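Local atomic coordinates of extracellular ligand-binding receptor (PDB entry 4DQD), a protein that probably binds aromatic acids, including lignin-derived p-coumaric acid and its relatives, as the solute-binding protein of a transporter. Residues Leu288-Thr293 / Leu327-Gly332. Residues are numbered along the deposited sequence; the frame is centred on the assembly and turned at random.
Sequences LWDSMT and LALNNG. With 3PY (3-hydroxypyruvic acid), chain E.
Asp290 points its carboxylate from helix 284-305 into the type I beta turn Leu329-Gly332, and both oxygens are used there. Asp290 OD1 receives ND2 of Asn330 at 3.1 Å on its syn side, along a nearly straight N-H line (173°). The carboxylate and amide planes are close to parallel, 19° apart, although the side chains cross at about a right angle; ND2 stands somewhat out of the carboxylate plane, while OD1 lies in the amide plane. A weak bond from the backbone N of Asn330 reaches the same oxygen. Asp290 OD2 accepts twice from Asn331: its backbone N at 3.0 Å, and ND2 at 2.9 Å on the anti side, from an amide turned steeply against the carboxylate. Four donors, one of them weak, thus grip a buried carboxylate and fix its rotation. Asn331 ND2 is also hydrogen-bonded to ND1 of His287, on the same helix as Asp290. Further along that helix, CG2 of Thr293 meets CD2 of Leu329 at 3.9 Å, the two side chains running antiparallel alongside one another. The Thr293 rotamer sets CG2 anti to the backbone N and OG1 beside it, so the branches serve different partners: OG1 donates to O2 of 3-hydroxypyruvic acid at 2.7 Å. Trp289, with CG opposite its backbone N (chi1 -175°), lays one ring face against the ligand, whose O1 sits 3.5 Å above the plane. Replacing Trp289 with an alanine would probably strip the ligand of this flat support and open a gap beside Asn330 ND2, which approaches CD1 obliquely. Arg267 and Glu296 add further hydrogen bonds to the ligand. The arrangement joins a helix to the hairpin 327-334 within the periplasmic-binding-protein fold, the turn-bound carboxylate of Asp290 adjoining the 3-hydroxypyruvic acid pocket.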
ATOM      1  N   LEU A 288      -1.095  -3.727   7.679  1.00 14.27           N
ATOM      2  CA  LEU A 288      -1.920  -4.643   8.475  1.00 14.98           C
ATOM      3  C   LEU A 288      -2.287  -3.975   9.796  1.00 14.16           C
ATOM      4  O   LEU A 288      -3.434  -3.995  10.227  1.00 13.78           O
ATOM      5  CB  LEU A 288      -1.162  -5.942   8.758  1.00 13.25           C
ATOM      6  CG  LEU A 288      -1.853  -6.934   9.697  1.00 13.96           C
ATOM      7  CD1 LEU A 288      -3.292  -7.242   9.256  1.00 15.85           C
ATOM      8  CD2 LEU A 288      -1.040  -8.231   9.845  1.00 15.48           C
ATOM      9  N   TRP A 289      -1.286  -3.374  10.436  1.00 12.39           N
ATOM     10  CA  TRP A 289      -1.488  -2.706  11.716  1.00 11.61           C
ATOM     11  C   TRP A 289      -2.584  -1.639  11.623  1.00 13.49           C
ATOM     12  O   TRP A 289      -3.506  -1.629  12.440  1.00 14.78           O
ATOM     13  CB  TRP A 289      -0.159  -2.079  12.176  1.00 12.24           C
ATOM     14  CG  TRP A 289      -0.194  -1.457  13.540  1.00 13.49           C
ATOM     15  CD1 TRP A 289      -0.397  -0.137  13.836  1.00 14.96           C
ATOM     16  CD2 TRP A 289      -0.000  -2.125  14.793  1.00 15.58           C
ATOM     17  NE1 TRP A 289      -0.339   0.056  15.196  1.00 14.35           N
ATOM     18  CE2 TRP A 289      -0.099  -1.149  15.806  1.00 16.31           C
ATOM     19  CE3 TRP A 289       0.248  -3.455  15.156  1.00 16.25           C
ATOM     20  CZ2 TRP A 289       0.043  -1.461  17.162  1.00 16.77           C
ATOM     21  CZ3 TRP A 289       0.384  -3.763  16.502  1.00 18.87           C
ATOM     22  CH2 TRP A 289       0.276  -2.771  17.489  1.00 21.41           C
ATOM     23  N   ASP A 290      -2.492  -0.748  10.629  1.00 14.43           N
ATOM     24  CA  ASP A 290      -3.457   0.348  10.513  1.00 12.02           C
ATOM     25  C   ASP A 290      -4.848  -0.202  10.168  1.00 12.01           C
ATOM     26  O   ASP A 290      -5.867   0.353  10.593  1.00 12.97           O
ATOM     27  CB  ASP A 290      -3.052   1.343   9.411  1.00 12.46           C
ATOM     28  CG  ASP A 290      -1.991   2.358   9.840  1.00 14.49           C
ATOM     29  OD1 ASP A 290      -1.660   2.502  11.045  1.00 14.65           O
ATOM     30  OD2 ASP A 290      -1.502   3.052   8.923  1.00 14.25           O
ATOM     31  N   SER A 291      -4.893  -1.273   9.383  1.00 12.72           N
ATOM     32  CA  SER A 291      -6.181  -1.901   9.077  1.00 13.04           C
ATOM     33  C   SER A 291      -6.828  -2.380  10.372  1.00 13.62           C
ATOM     34  O   SER A 291      -8.034  -2.228  10.575  1.00 13.54           O
ATOM     35  CB  SER A 291      -6.005  -3.087   8.115  1.00 11.86           C
ATOM     36  OG  SER A 291      -5.573  -2.646   6.834  1.00 13.40           O
HETATM   37  N   MSE A 292      -6.017  -2.969  11.243  1.00 12.79           N
HETATM   38  CA  MSE A 292      -6.512  -3.403  12.542  1.00 14.71           C
HETATM   39  C   MSE A 292      -6.920  -2.252  13.447  1.00 16.95           C
HETATM   40  O   MSE A 292      -7.794  -2.412  14.284  1.00 15.32           O
HETATM   41  CB  MSE A 292      -5.517  -4.343  13.222  1.00 16.43           C
HETATM   42  CG  MSE A 292      -5.548  -5.758  12.655  1.00 15.73           C
HETATM   43 SE   MSE A 292      -7.314  -6.628  12.752  0.66 18.64          SE
HETATM   44  CE  MSE A 292      -7.640  -6.404  14.667  1.00 14.75           C
ATOM     45  N   THR A 293      -6.300  -1.084  13.286  1.00 15.31           N
ATOM     46  CA  THR A 293      -6.729   0.067  14.065  1.00 14.22           C
ATOM     47  C   THR A 293      -8.187   0.381  13.745  1.00 14.34           C
ATOM     48  O   THR A 293      -8.989   0.605  14.648  1.00 14.24           O
ATOM     49  CB  THR A 293      -5.862   1.290  13.790  1.00 12.30           C
ATOM     50  OG1 THR A 293      -4.511   0.996  14.173  1.00 15.77           O
ATOM     51  CG2 THR A 293      -6.364   2.477  14.608  1.00 13.86           C
ATOM     52  N   LEU A 327      -8.772  10.494  12.143  1.00 17.48           N
ATOM     53  CA  LEU A 327      -7.915   9.458  12.687  1.00 16.25           C
ATOM     54  C   LEU A 327      -6.527   9.512  12.091  1.00 16.79           C
ATOM     55  O   LEU A 327      -6.355   9.356  10.879  1.00 18.07           O
ATOM     56  CB  LEU A 327      -8.533   8.091  12.418  1.00 18.01           C
ATOM     57  CG  LEU A 327      -7.752   6.838  12.820  1.00 20.25           C
ATOM     58  CD1 LEU A 327      -7.575   6.794  14.335  1.00 27.12           C
ATOM     59  CD2 LEU A 327      -8.477   5.588  12.303  1.00 20.59           C
ATOM     60  N   ALA A 328      -5.533   9.737  12.947  1.00 14.81           N
ATOM     61  CA  ALA A 328      -4.163   9.647  12.485  1.00 13.39           C
ATOM     62  C   ALA A 328      -3.720   8.190  12.428  1.00 16.06           C
ATOM     63  O   ALA A 328      -3.664   7.495  13.443  1.00 18.07           O
ATOM     64  CB  ALA A 328      -3.221  10.470  13.365  1.00 17.01           C
ATOM     65  N   LEU A 329      -3.421   7.741  11.216  1.00 14.77           N
ATOM     66  CA  LEU A 329      -2.833   6.429  10.981  1.00 13.56           C
ATOM     67  C   LEU A 329      -1.399   6.619  10.506  1.00 13.65           C
ATOM     68  O   LEU A 329      -0.991   7.727  10.141  1.00 13.65           O
ATOM     69  CB  LEU A 329      -3.613   5.689   9.898  1.00 14.13           C
ATOM     70  CG  LEU A 329      -5.065   5.350  10.237  1.00 14.74           C
ATOM     71  CD1 LEU A 329      -5.740   4.732   9.012  1.00 15.14           C
ATOM     72  CD2 LEU A 329      -5.140   4.397  11.431  1.00 14.91           C
ATOM     73  N   ASN A 330      -0.626   5.539  10.501  1.00 13.85           N
ATOM     74  CA  ASN A 330       0.706   5.608   9.915  1.00 13.25           C
ATOM     75  C   ASN A 330       0.632   5.973   8.439  1.00 12.81           C
ATOM     76  O   ASN A 330       1.548   6.583   7.888  1.00 13.71           O
ATOM     77  CB  ASN A 330       1.410   4.272  10.100  1.00 15.77           C
ATOM     78  CG  ASN A 330       1.837   4.051  11.528  1.00 14.69           C
ATOM     79  OD1 ASN A 330       2.907   4.512  11.925  1.00 14.94           O
ATOM     80  ND2 ASN A 330       1.001   3.367  12.319  1.00 15.33           N
ATOM     81  N   ASN A 331      -0.481   5.608   7.813  1.00 12.67           N
ATOM     82  CA  ASN A 331      -0.701   5.910   6.409  1.00 12.34           C
ATOM     83  C   ASN A 331      -1.214   7.314   6.120  1.00 12.59           C
ATOM     84  O   ASN A 331      -1.273   7.716   4.957  1.00 15.84           O
ATOM     85  CB  ASN A 331      -1.665   4.890   5.807  1.00 11.29           C
ATOM     86  CG  ASN A 331      -0.958   3.647   5.317  1.00 14.17           C
ATOM     87  OD1 ASN A 331      -0.402   3.634   4.212  1.00 14.00           O
ATOM     88  ND2 ASN A 331      -0.983   2.585   6.124  1.00 13.38           N
ATOM     89  N   GLY A 332      -1.564   8.070   7.159  1.00 12.90           N
ATOM     90  CA  GLY A 332      -2.006   9.440   6.968  1.00 13.52           C
ATOM     91  C   GLY A 332      -3.221   9.809   7.809  1.00 13.89           C
ATOM     92  O   GLY A 332      -3.621   9.060   8.695  1.00 14.53           O
TER
HETATM   93  C1  3PY E 404      -3.802  -1.295  16.181  1.00 36.41           C
HETATM   94  O1  3PY E 404      -3.594  -1.537  14.965  1.00 48.59           O
HETATM   95  O2  3PY E 404      -4.100  -0.132  16.573  1.00 24.96           O
HETATM   96  C2  3PY E 404      -3.689  -2.415  17.150  1.00 33.34           C
HETATM   97  O3  3PY E 404      -3.755  -2.205  18.354  1.00 29.15           O
HETATM   98  C3  3PY E 404      -3.546  -3.790  16.617  1.00 29.53           C
HETATM   99  O4  3PY E 404      -4.831  -4.285  16.477  1.00 31.10           O